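Local coordinates for protein acyl-CoA dehydrogenase (PDB 3NF4) that probably catalyses the FAD-dependent alpha,beta-dehydrogenation of an acyl-CoA thioester, at residues G74-E86 with R304-Q316. Sequence-based numbering, arbitrary orientation.
Sequences GQPYEVYLQVLEE and RATYLDAARRRDQ
Extension of Glu85, its CG turned away from its own backbone N (chi1 -163°), and a bend at chi3 of Arg304 bring carboxylate and guanidinium together between the helices. The grip is side-on: Arg304 NE reaches Glu85 OE1 at 3.0 Å, and Arg304 NH2 reaches Glu85 OE2 at 3.0 Å. Tyr307, its CG between backbone N and carbonyl carbon (chi1 81°), brings its hydroxyl to the anti lone pair of Glu85 OE1, Tyr307 OH to that oxygen 2.6 Å, with ring and carboxylate planes perpendicular. Arg13 adds a further salt bridge to OE1, and this concentration of donors would probably keep Glu85 ionised. Leu81 CB packs on Tyr307 CE1 at 3.7 Å, and its CD1 rests on the methyl of Ala311. Asp315 accepts from two backbone amides in the first turn of helix 77-88: Tyr77 N to OD1 at 2.8 Å and Glu78 N to OD2 at 3.1 Å. A water donates to both Asp315 OD2 and Glu78 OE1. Arg314 puts NE over the centre of one face of the Tyr77 ring, its guanidinium tilted from the ring, in a cation-pi contact with Arg314 CZ 3.9 Å from the ring centroid; Tyr80 covers the opposite face. The axes of 77-86 and 304-315 run roughly antiparallel (144°), joining the N-terminal helical domain to the C-terminal helix bundle, a domain packing characteristic of the acyl-CoA dehydrogenase fold.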
# COMPACT_ATOMS: atom_id res chain seq x y z
N GLY A 74 -7.75 26.56 30.64
CA GLY A 74 -9.00 25.78 30.68
C GLY A 74 -9.55 25.17 29.38
O GLY A 74 -10.66 24.64 29.36
N GLN A 75 -8.77 25.22 28.31
CA GLN A 75 -9.25 24.83 26.99
C GLN A 75 -9.52 23.33 26.80
O GLN A 75 -8.78 22.48 27.32
CB GLN A 75 -8.26 25.32 25.92
CG GLN A 75 -8.07 26.85 25.90
CD GLN A 75 -9.30 27.60 25.41
OE1 GLN A 75 -10.09 27.10 24.60
NE2 GLN A 75 -9.48 28.83 25.90
N PRO A 76 -10.60 22.99 26.07
CA PRO A 76 -10.75 21.58 25.69
C PRO A 76 -9.73 21.15 24.62
O PRO A 76 -9.14 22.00 23.93
CB PRO A 76 -12.19 21.51 25.14
CG PRO A 76 -12.48 22.91 24.70
CD PRO A 76 -11.76 23.80 25.66
N TYR A 77 -9.52 19.85 24.50
CA TYR A 77 -8.59 19.27 23.54
C TYR A 77 -8.91 19.58 22.07
O TYR A 77 -8.01 19.82 21.27
CB TYR A 77 -8.41 17.77 23.80
CG TYR A 77 -7.14 17.47 24.58
CD1 TYR A 77 -6.87 18.11 25.81
CD2 TYR A 77 -6.19 16.58 24.08
CE1 TYR A 77 -5.66 17.85 26.52
CE2 TYR A 77 -4.99 16.30 24.79
CZ TYR A 77 -4.73 16.93 26.00
OH TYR A 77 -3.55 16.65 26.66
N GLU A 78 -10.20 19.64 21.75
CA GLU A 78 -10.70 20.07 20.43
C GLU A 78 -10.16 21.44 20.01
O GLU A 78 -10.05 21.72 18.81
CB GLU A 78 -12.24 20.02 20.44
CG GLU A 78 -12.98 20.39 19.16
CD GLU A 78 -14.54 20.30 19.29
OE1 GLU A 78 -15.12 20.44 20.40
OE2 GLU A 78 -15.20 20.10 18.24
N VAL A 79 -9.79 22.30 20.98
CA VAL A 79 -9.15 23.58 20.68
C VAL A 79 -7.63 23.50 20.89
O VAL A 79 -6.85 23.91 20.01
CB VAL A 79 -9.77 24.80 21.49
CG1 VAL A 79 -9.09 26.09 21.11
CG2 VAL A 79 -11.23 24.93 21.23
N TYR A 80 -7.19 22.98 22.04
CA TYR A 80 -5.75 22.85 22.30
C TYR A 80 -4.98 22.16 21.15
O TYR A 80 -3.97 22.70 20.68
CB TYR A 80 -5.47 22.14 23.64
CG TYR A 80 -4.07 21.61 23.80
CD1 TYR A 80 -2.97 22.45 23.72
CD2 TYR A 80 -3.85 20.25 24.06
CE1 TYR A 80 -1.67 21.96 23.88
CE2 TYR A 80 -2.56 19.75 24.21
CZ TYR A 80 -1.47 20.62 24.14
OH TYR A 80 -0.19 20.16 24.29
N LEU A 81 -5.48 21.01 20.68
CA LEU A 81 -4.77 20.23 19.66
C LEU A 81 -4.62 20.95 18.32
O LEU A 81 -3.59 20.75 17.63
CB LEU A 81 -5.43 18.86 19.45
CG LEU A 81 -5.32 17.87 20.62
CD1 LEU A 81 -6.08 16.58 20.36
CD2 LEU A 81 -3.84 17.59 20.96
N GLN A 82 -5.62 21.77 17.97
CA GLN A 82 -5.61 22.52 16.70
C GLN A 82 -4.67 23.76 16.77
O GLN A 82 -4.15 24.22 15.74
CB GLN A 82 -7.06 22.89 16.25
CG GLN A 82 -8.00 21.68 15.95
CD GLN A 82 -9.32 22.04 15.23
OE1 GLN A 82 -9.33 22.44 14.06
NE2 GLN A 82 -10.43 21.84 15.92
N VAL A 83 -4.44 24.29 17.98
CA VAL A 83 -3.40 25.31 18.18
C VAL A 83 -2.00 24.69 17.99
O VAL A 83 -1.11 25.28 17.34
CB VAL A 83 -3.46 25.94 19.59
CG1 VAL A 83 -2.19 26.77 19.86
CG2 VAL A 83 -4.72 26.79 19.76
N LEU A 84 -1.82 23.51 18.58
CA LEU A 84 -0.62 22.71 18.40
C LEU A 84 -0.37 22.42 16.91
O LEU A 84 0.77 22.49 16.43
CB LEU A 84 -0.74 21.42 19.21
CG LEU A 84 0.55 20.69 19.60
CD1 LEU A 84 1.55 21.64 20.33
CD2 LEU A 84 0.25 19.45 20.44
N GLU A 85 -1.43 22.13 16.16
CA GLU A 85 -1.30 21.88 14.73
C GLU A 85 -0.77 23.11 13.94
O GLU A 85 0.07 22.97 13.03
CB GLU A 85 -2.63 21.38 14.14
CG GLU A 85 -2.50 20.72 12.80
CD GLU A 85 -3.74 20.77 11.91
OE1 GLU A 85 -4.84 20.29 12.28
OE2 GLU A 85 -3.58 21.24 10.78
N GLU A 86 -1.26 24.30 14.30
CA GLU A 86 -0.88 25.56 13.64
C GLU A 86 0.58 25.87 13.91
O GLU A 86 1.33 26.21 12.99
CB GLU A 86 -1.78 26.73 14.08
CG GLU A 86 -3.25 26.69 13.58
CD GLU A 86 -3.41 26.92 12.07
OE1 GLU A 86 -2.42 27.32 11.40
OE2 GLU A 86 -4.52 26.71 11.53
N ARG A 304 -6.55 14.73 10.27
CA ARG A 304 -7.15 15.78 11.10
C ARG A 304 -8.48 15.32 11.75
O ARG A 304 -8.65 15.45 12.97
CB ARG A 304 -7.38 17.07 10.29
CG ARG A 304 -7.98 18.25 11.11
CD ARG A 304 -7.96 19.64 10.41
NE ARG A 304 -6.63 20.02 9.94
CZ ARG A 304 -6.25 20.01 8.66
NH1 ARG A 304 -7.10 19.64 7.70
NH2 ARG A 304 -5.01 20.38 8.34
N ALA A 305 -9.39 14.77 10.94
CA ALA A 305 -10.68 14.27 11.46
C ALA A 305 -10.57 13.14 12.50
O ALA A 305 -11.33 13.09 13.46
CB ALA A 305 -11.61 13.83 10.31
N THR A 306 -9.61 12.25 12.30
CA THR A 306 -9.33 11.17 13.24
C THR A 306 -8.83 11.69 14.62
O THR A 306 -9.34 11.23 15.66
CB THR A 306 -8.38 10.10 12.62
OG1 THR A 306 -8.92 9.68 11.35
CG2 THR A 306 -8.31 8.91 13.50
N TYR A 307 -7.90 12.64 14.66
CA TYR A 307 -7.45 13.11 15.99
C TYR A 307 -8.54 13.90 16.74
O TYR A 307 -8.63 13.82 17.98
CB TYR A 307 -6.04 13.78 16.01
CG TYR A 307 -5.92 15.25 15.58
CD1 TYR A 307 -6.38 16.27 16.41
CD2 TYR A 307 -5.31 15.60 14.39
CE1 TYR A 307 -6.29 17.60 16.05
CE2 TYR A 307 -5.19 16.95 14.00
CZ TYR A 307 -5.70 17.96 14.84
OH TYR A 307 -5.64 19.32 14.53
N LEU A 308 -9.39 14.59 15.99
CA LEU A 308 -10.48 15.37 16.56
C LEU A 308 -11.61 14.51 17.11
O LEU A 308 -12.19 14.86 18.15
CB LEU A 308 -11.02 16.37 15.56
CG LEU A 308 -10.09 17.51 15.14
CD1 LEU A 308 -10.80 18.24 14.01
CD2 LEU A 308 -9.78 18.41 16.32
N ASP A 309 -11.91 13.40 16.43
CA ASP A 309 -12.89 12.45 16.93
C ASP A 309 -12.47 11.92 18.32
O ASP A 309 -13.30 11.88 19.25
CB ASP A 309 -13.09 11.30 15.93
CG ASP A 309 -14.16 10.31 16.38
OD1 ASP A 309 -13.95 9.58 17.39
OD2 ASP A 309 -15.23 10.22 15.69
N ALA A 310 -11.20 11.52 18.46
CA ALA A 310 -10.67 11.10 19.76
C ALA A 310 -10.70 12.22 20.81
O ALA A 310 -11.03 11.98 21.95
CB ALA A 310 -9.26 10.54 19.61
N ALA A 311 -10.39 13.46 20.41
CA ALA A 311 -10.40 14.62 21.31
C ALA A 311 -11.79 14.90 21.95
O ALA A 311 -11.90 15.15 23.16
CB ALA A 311 -9.90 15.86 20.58
N ARG A 312 -12.84 14.85 21.14
CA ARG A 312 -14.19 15.09 21.63
C ARG A 312 -14.65 14.02 22.63
O ARG A 312 -15.38 14.34 23.57
CB ARG A 312 -15.19 15.19 20.48
CG ARG A 312 -14.96 16.34 19.54
CD ARG A 312 -15.75 16.13 18.26
NE ARG A 312 -17.19 16.40 18.40
CZ ARG A 312 -18.15 15.81 17.68
NH1 ARG A 312 -17.86 14.90 16.76
NH2 ARG A 312 -19.43 16.14 17.89
N ARG A 313 -14.22 12.77 22.42
CA ARG A 313 -14.45 11.70 23.41
C ARG A 313 -13.77 12.01 24.77
O ARG A 313 -14.37 11.80 25.83
CB ARG A 313 -13.98 10.35 22.87
CG ARG A 313 -14.81 9.80 21.71
CD ARG A 313 -14.21 8.53 21.11
NE ARG A 313 -14.83 8.20 19.83
CZ ARG A 313 -15.96 7.51 19.69
NH1 ARG A 313 -16.62 7.07 20.76
NH2 ARG A 313 -16.45 7.29 18.48
N ARG A 314 -12.53 12.51 24.73
CA ARG A 314 -11.80 12.89 25.92
C ARG A 314 -12.47 14.07 26.62
O ARG A 314 -12.69 14.04 27.85
CB ARG A 314 -10.34 13.24 25.60
CG ARG A 314 -9.58 13.88 26.77
CD ARG A 314 -8.25 14.45 26.32
NE ARG A 314 -7.59 15.20 27.39
CZ ARG A 314 -6.68 14.69 28.22
NH1 ARG A 314 -6.32 13.42 28.12
NH2 ARG A 314 -6.14 15.44 29.16
N ASP A 315 -12.80 15.10 25.83
CA ASP A 315 -13.47 16.29 26.36
C ASP A 315 -14.79 15.93 27.05
O ASP A 315 -15.15 16.57 28.03
CB ASP A 315 -13.70 17.36 25.29
CG ASP A 315 -12.41 17.95 24.73
OD1 ASP A 315 -11.36 17.97 25.43
OD2 ASP A 315 -12.46 18.43 23.57
N GLN A 316 -15.48 14.90 26.55
CA GLN A 316 -16.73 14.43 27.16
C GLN A 316 -16.55 13.48 28.35
O GLN A 316 -17.54 13.02 28.92
CB GLN A 316 -17.66 13.78 26.12
CG GLN A 316 -18.60 14.75 25.43
CD GLN A 316 -19.36 14.12 24.28
OE1 GLN A 316 -19.99 13.07 24.43
NE2 GLN A 316 -19.30 14.77 23.12
O HOH W 1 -14.98 19.12 22.82